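Amidase, hydantoinase/carbamoylase family (Burkholderia vietnamiensis, PDB 5I4M) probably hydrolyses N-carbamoyl-L-amino acids as a two-zinc enzyme of the peptidase M20 family. Local coordinates at residues 226-230 with 356-360; 55-60 with 187-193. All coordinates share one frame; numbering follows the deposited sequence.

Interaction 1 (226-230 with 356-360); sequences GVVTD and VAAVR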
loop_
_atom_site.group_PDB
_atom_site.type_symbol
_atom_site.label_atom_id
_atom_site.label_comp_id
_atom_site.label_asym_id
_atom_site.label_seq_id
_atom_site.Cartn_x
_atom_site.Cartn_y
_atom_site.Cartn_z
ATOM N N GLY A 226 -28.726 -22.807 9.064
ATOM C CA GLY A 226 -27.576 -23.673 9.034
ATOM C C GLY A 226 -27.287 -24.213 10.418
ATOM O O GLY A 226 -26.984 -23.455 11.342
ATOM N N VAL A 227 -27.385 -25.533 10.555
ATOM C CA VAL A 227 -27.012 -26.229 11.782
ATOM C C VAL A 227 -25.503 -26.444 11.707
ATOM O O VAL A 227 -25.023 -27.354 11.027
ATOM C CB VAL A 227 -27.781 -27.544 11.946
ATOM C CG1 VAL A 227 -27.366 -28.266 13.219
ATOM C CG2 VAL A 227 -29.287 -27.265 11.971
ATOM N N VAL A 228 -24.741 -25.572 12.360
ATOM C CA VAL A 228 -23.293 -25.578 12.171
ATOM C C VAL A 228 -22.693 -26.704 12.998
ATOM O O VAL A 228 -22.801 -26.705 14.230
ATOM C CB VAL A 228 -22.671 -24.233 12.560
ATOM C CG1 VAL A 228 -21.183 -24.231 12.189
ATOM C CG2 VAL A 228 -23.398 -23.078 11.867
ATOM N N THR A 229 -22.030 -27.641 12.323
ATOM C CA THR A 229 -21.466 -28.818 12.970
ATOM C C THR A 229 -19.968 -28.725 13.184
ATOM O O THR A 229 -19.444 -29.392 14.080
ATOM C CB THR A 229 -21.741 -30.071 12.132
ATOM O OG1 THR A 229 -21.112 -29.923 10.853
ATOM C CG2 THR A 229 -23.241 -30.268 11.938
ATOM N N ASP A 230 -19.278 -27.931 12.367
ATOM C CA ASP A 230 -17.824 -27.843 12.361
ATOM C C ASP A 230 -17.429 -26.447 11.908
ATOM O O ASP A 230 -18.235 -25.699 11.353
ATOM C CB ASP A 230 -17.190 -28.868 11.414
ATOM C CG ASP A 230 -17.550 -30.293 11.757
ATOM O OD1 ASP A 230 -18.624 -30.762 11.311
ATOM O OD2 ASP A 230 -16.739 -30.958 12.443
ATOM N N VAL A 356 -25.323 -28.984 18.957
ATOM C CA VAL A 356 -25.792 -29.091 17.579
ATOM C C VAL A 356 -27.221 -29.627 17.547
ATOM O O VAL A 356 -28.078 -29.117 16.817
ATOM C CB VAL A 356 -24.825 -29.975 16.766
ATOM C CG1 VAL A 356 -25.433 -30.366 15.427
ATOM C CG2 VAL A 356 -23.483 -29.260 16.564
ATOM N N ALA A 357 -27.502 -30.651 18.353
ATOM C CA ALA A 357 -28.847 -31.215 18.394
ATOM C C ALA A 357 -29.868 -30.192 18.874
ATOM O O ALA A 357 -31.008 -30.170 18.394
ATOM C CB ALA A 357 -28.866 -32.447 19.296
ATOM N N ALA A 358 -29.478 -29.342 19.830
ATOM C CA ALA A 358 -30.387 -28.316 20.332
ATOM C C ALA A 358 -30.721 -27.299 19.251
ATOM O O ALA A 358 -31.855 -26.817 19.180
ATOM C CB ALA A 358 -29.787 -27.618 21.554
ATOM N N VAL A 359 -29.737 -26.954 18.414
ATOM C CA VAL A 359 -29.969 -26.034 17.302
ATOM C C VAL A 359 -30.907 -26.664 16.279
ATOM O O VAL A 359 -31.867 -26.033 15.811
ATOM C CB VAL A 359 -28.627 -25.627 16.669
ATOM C CG1 VAL A 359 -28.842 -24.846 15.386
ATOM C CG2 VAL A 359 -27.808 -24.806 17.662
ATOM N N ARG A 360 -30.655 -27.926 15.932
ATOM C CA ARG A 360 -31.530 -28.634 15.006
ATOM C C ARG A 360 -32.949 -28.739 15.564
ATOM O O ARG A 360 -33.928 -28.483 14.850
ATOM C CB ARG A 360 -30.943 -30.017 14.713
ATOM C CG ARG A 360 -31.524 -30.709 13.493
ATOM C CD ARG A 360 -30.835 -32.065 13.219
ATOM N NE ARG A 360 -29.472 -31.920 12.703
ATOM C CZ ARG A 360 -28.376 -32.291 13.361
ATOM N NH1 ARG A 360 -28.470 -32.837 14.570
ATOM N NH2 ARG A 360 -27.184 -32.113 12.815
#

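Interaction 2 (55-60 with 187-193); sequences LTDLDK and ELARIGY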
loop_
_atom_site.group_PDB
_atom_site.type_symbol
_atom_site.label_atom_id
_atom_site.label_comp_id
_atom_site.label_asym_id
_atom_site.label_seq_id
_atom_site.Cartn_x
_atom_site.Cartn_y
_atom_site.Cartn_z
ATOM N N LEU A 55 -11.742 -1.173 18.345
ATOM C CA LEU A 55 -11.118 -0.259 19.301
ATOM C C LEU A 55 -10.912 1.144 18.735
ATOM O O LEU A 55 -10.089 1.911 19.251
ATOM C CB LEU A 55 -9.797 -0.832 19.836
ATOM C CG LEU A 55 -9.971 -2.263 20.367
ATOM C CD1 LEU A 55 -8.707 -2.788 21.063
ATOM C CD2 LEU A 55 -11.178 -2.352 21.317
ATOM N N THR A 56 -11.635 1.498 17.674
ATOM C CA THR A 56 -11.781 2.892 17.282
ATOM C C THR A 56 -12.870 3.552 18.126
ATOM O O THR A 56 -13.601 2.889 18.865
ATOM C CB THR A 56 -12.167 3.009 15.810
ATOM O OG1 THR A 56 -13.421 2.333 15.602
ATOM C CG2 THR A 56 -11.108 2.388 14.914
ATOM N N ASP A 57 -13.007 4.877 17.981
ATOM C CA ASP A 57 -14.118 5.549 18.652
ATOM C C ASP A 57 -15.467 5.016 18.182
ATOM O O ASP A 57 -16.444 5.041 18.947
ATOM C CB ASP A 57 -14.059 7.056 18.416
ATOM C CG ASP A 57 -13.039 7.739 19.285
ATOM O OD1 ASP A 57 -12.459 7.068 20.167
ATOM O OD2 ASP A 57 -12.838 8.952 19.095
ATOM N N LEU A 58 -15.557 4.562 16.925
ATOM C CA LEU A 58 -16.816 3.999 16.436
ATOM C C LEU A 58 -17.125 2.668 17.117
ATOM O O LEU A 58 -18.269 2.415 17.507
ATOM C CB LEU A 58 -16.773 3.839 14.914
ATOM C CG LEU A 58 -16.706 5.168 14.152
ATOM C CD1 LEU A 58 -16.408 4.947 12.661
ATOM C CD2 LEU A 58 -18.011 5.921 14.322
ATOM N N ASP A 59 -16.115 1.810 17.268
ATOM C CA ASP A 59 -16.286 0.576 18.035
ATOM C C ASP A 59 -16.723 0.891 19.462
ATOM O O ASP A 59 -17.634 0.250 19.999
ATOM C CB ASP A 59 -14.970 -0.210 18.022
ATOM C CG ASP A 59 -15.110 -1.649 18.501
ATOM O OD1 ASP A 59 -16.162 -2.275 18.248
ATOM O OD2 ASP A 59 -14.143 -2.171 19.103
ATOM N N LYS A 60 -16.103 1.906 20.071
ATOM C CA LYS A 60 -16.483 2.349 21.411
ATOM C C LYS A 60 -17.956 2.722 21.477
ATOM O O LYS A 60 -18.647 2.359 22.433
ATOM C CB LYS A 60 -15.624 3.550 21.833
ATOM C CG LYS A 60 -16.034 4.183 23.161
ATOM C CD LYS A 60 -15.289 5.495 23.431
ATOM C CE LYS A 60 -15.653 6.104 24.790
ATOM N NZ LYS A 60 -17.102 6.463 24.842
ATOM N N GLU A 187 -5.240 0.822 23.163
ATOM C CA GLU A 187 -6.503 1.287 22.611
ATOM C C GLU A 187 -7.686 0.902 23.494
ATOM O O GLU A 187 -8.668 1.650 23.554
ATOM C CB GLU A 187 -6.659 0.763 21.190
ATOM C CG GLU A 187 -5.696 1.448 20.227
ATOM C CD GLU A 187 -5.998 2.931 20.061
ATOM O OE1 GLU A 187 -6.719 3.296 19.108
ATOM O OE2 GLU A 187 -5.519 3.735 20.883
ATOM N N LEU A 188 -7.612 -0.239 24.188
ATOM C CA LEU A 188 -8.621 -0.551 25.202
ATOM C C LEU A 188 -8.672 0.540 26.272
ATOM O O LEU A 188 -9.750 1.023 26.636
ATOM C CB LEU A 188 -8.329 -1.917 25.843
ATOM C CG LEU A 188 -8.604 -3.190 25.029
ATOM C CD1 LEU A 188 -8.038 -4.450 25.721
ATOM C CD2 LEU A 188 -10.100 -3.342 24.761
ATOM N N ALA A 189 -7.510 0.931 26.801
ATOM C CA ALA A 189 -7.489 2.006 27.787
ATOM C C ALA A 189 -8.028 3.302 27.193
ATOM O O ALA A 189 -8.768 4.037 27.858
ATOM C CB ALA A 189 -6.071 2.203 28.328
ATOM N N ARG A 190 -7.706 3.577 25.925
ATOM C CA ARG A 190 -8.122 4.834 25.313
ATOM C C ARG A 190 -9.638 4.942 25.231
ATOM O O ARG A 190 -10.200 6.006 25.516
ATOM C CB ARG A 190 -7.512 4.988 23.917
ATOM C CG ARG A 190 -7.723 6.385 23.336
ATOM C CD ARG A 190 -7.170 6.497 21.934
ATOM N NE ARG A 190 -7.858 5.591 21.026
ATOM C CZ ARG A 190 -9.052 5.840 20.498
ATOM N NH1 ARG A 190 -9.679 6.972 20.795
ATOM N NH2 ARG A 190 -9.619 4.960 19.679
ATOM N N ILE A 191 -10.319 3.859 24.836
ATOM C CA ILE A 191 -11.770 3.905 24.673
ATOM C C ILE A 191 -12.509 3.485 25.933
ATOM O O ILE A 191 -13.744 3.394 25.914
ATOM C CB ILE A 191 -12.265 3.037 23.493
ATOM C CG1 ILE A 191 -12.050 1.537 23.756
ATOM C CG2 ILE A 191 -11.610 3.479 22.187
ATOM C CD1 ILE A 191 -12.975 0.656 22.905
ATOM N N GLY A 192 -11.799 3.212 27.020
ATOM C CA GLY A 192 -12.468 2.953 28.275
ATOM C C GLY A 192 -12.930 1.534 28.476
ATOM O O GLY A 192 -13.808 1.297 29.313
ATOM N N TYR A 193 -12.362 0.573 27.741
ATOM C CA TYR A 193 -12.722 -0.831 27.886
ATOM C C TYR A 193 -11.540 -1.687 28.335
ATOM O O TYR A 193 -11.502 -2.887 28.062
ATOM C CB TYR A 193 -13.332 -1.371 26.590
ATOM C CG TYR A 193 -14.789 -0.971 26.480
ATOM C CD1 TYR A 193 -15.799 -1.777 27.000
ATOM C CD2 TYR A 193 -15.150 0.242 25.912
ATOM C CE1 TYR A 193 -17.147 -1.389 26.926
ATOM C CE2 TYR A 193 -16.481 0.631 25.843
ATOM C CZ TYR A 193 -17.468 -0.182 26.346
ATOM O OH TYR A 193 -18.782 0.235 26.260
HETATM O O HOH W 1 -16.805 3.978 26.984
#

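Interaction 1 (226-230 with 356-360)
Strand residues 226-230 and helix residues 356-360 run almost antiparallel, their N-to-C directions 169° apart. The CA of Val227 lies nearest that of Arg360, and the CA of Thr229 nearest that of Val356. The segment axes come within 8.1 Å. This is a helix laid over one face of a beta-sheet, in the zinc-binding catalytic domain of the M20 peptidase fold. Helix 353-365 leads into strand 370-375, which pairs in parallel with strand 225-242. No hydrogen bond joins the two segments; side chains make the contact.

Val227 and Val356 are its centre. Their side chains meet at a slant, with CG1 of Val227 3.6 Å from CG1 of Val356. Each of these methyls lies anti to its own backbone N (chi1 179° in Val227, 167° in Val356), which aims the two at each other. The second methyl of Val356 does a different job. Its CG2 rests 3.5 Å from the carbonyl O of Val228, against the strand backbone. On the other branch of Val227, CG2 is 4.2 Å from CG1 of Val359. Val359 also packs on Val420 and Ala424 of helix 411-429, so the apolar layer continues beyond this pair. Val228 points its CB to the other face of the strand, where it touches Met392 and Phe394.

Arg360 closes one margin. Its chain bends at chi3, and the guanidinium lies with one face over CG1 of Val227. NH2 forms a salt bridge with Asp372 of strand 370-375, so the charged end is paired while one flat face lies on Val227. Thr229 adds its methyl to the same patch: CG2 is 4.1 Å from CG1 of Val356. Its hydroxyl OG1 instead donates to OD1 of Asp230, at 2.7 Å.

Interaction 2 (55-60 with 187-193)
Arg190 reaches from one helix to the start of another and meets three oxygen-bearing partners with its guanidinium. NH1 donates to OD1 of Asp57 at 2.9 Å, a salt bridge whose hydrogen bond is fairly straight (158°). The acceptor lies close to the guanidinium plane, but the donor comes from above the carboxylate, and the two planes are 44° apart. NH2 makes a weak bond to the carbonyl O of Leu55 at 3.1 Å. Within its own helix, Arg190 NE pairs with OE2 of Glu187 at 3.0 Å. Glu187 OE1 has a further partner in Arg153.

The Leu55 loop is itself well fixed. Leu55 N donates to OD2 of Asp59 at 2.7 Å, nearly straight. Thr56 is the N-cap of helix 57-72, its OG1 accepting from Asp59 N and hydrogen-bonded to Leu53 O.

Beside the charges lies an apolar layer. Leu55 CD2 sits 3.7 Å from CD2 of Leu188 and also meets CD1 of Ile191, the latter pair of side chains crossing at about a right angle. CG2 of Ile191 lies over one face of the Arg190 guanidinium, offset toward its rim. Lys60 runs past Ile191 in the opposite direction, its CB 3.8 Å from CB of Ile191. The lysine chain is extended until chi4 (-63°), and NZ pairs with Asp64. A water bonded to the carbonyl O of Ile191 also accepts a weak bond from NZ.

Gly192 follows the helix with positive phi, in a Schellman motif. With Asp57 and Glu187 both bonded to it, Arg190 probably stays charged and offsets the two carboxylates where the helices join.

Interaction 2 comes first along the chain: 55-60 and 187-193 meet before strand 225-242 begins, and interaction 1 then joins that strand to helix 353-365. The contact centres are 34 Å apart, on opposite sides of the chain's centre, and the nearest atoms are about 23 Å apart. They share no helix or strand. Interaction 1 seats a helix on strands; interaction 2 joins two helix ends. Both approach the zinc-binding residues without touching them: Val228 lies about 7 Å from His211 and Leu55 about 10 Å from His104, side chain to side chain. The two contacts thus lie in separate parts of the fold, each a short distance from residues that bind zinc.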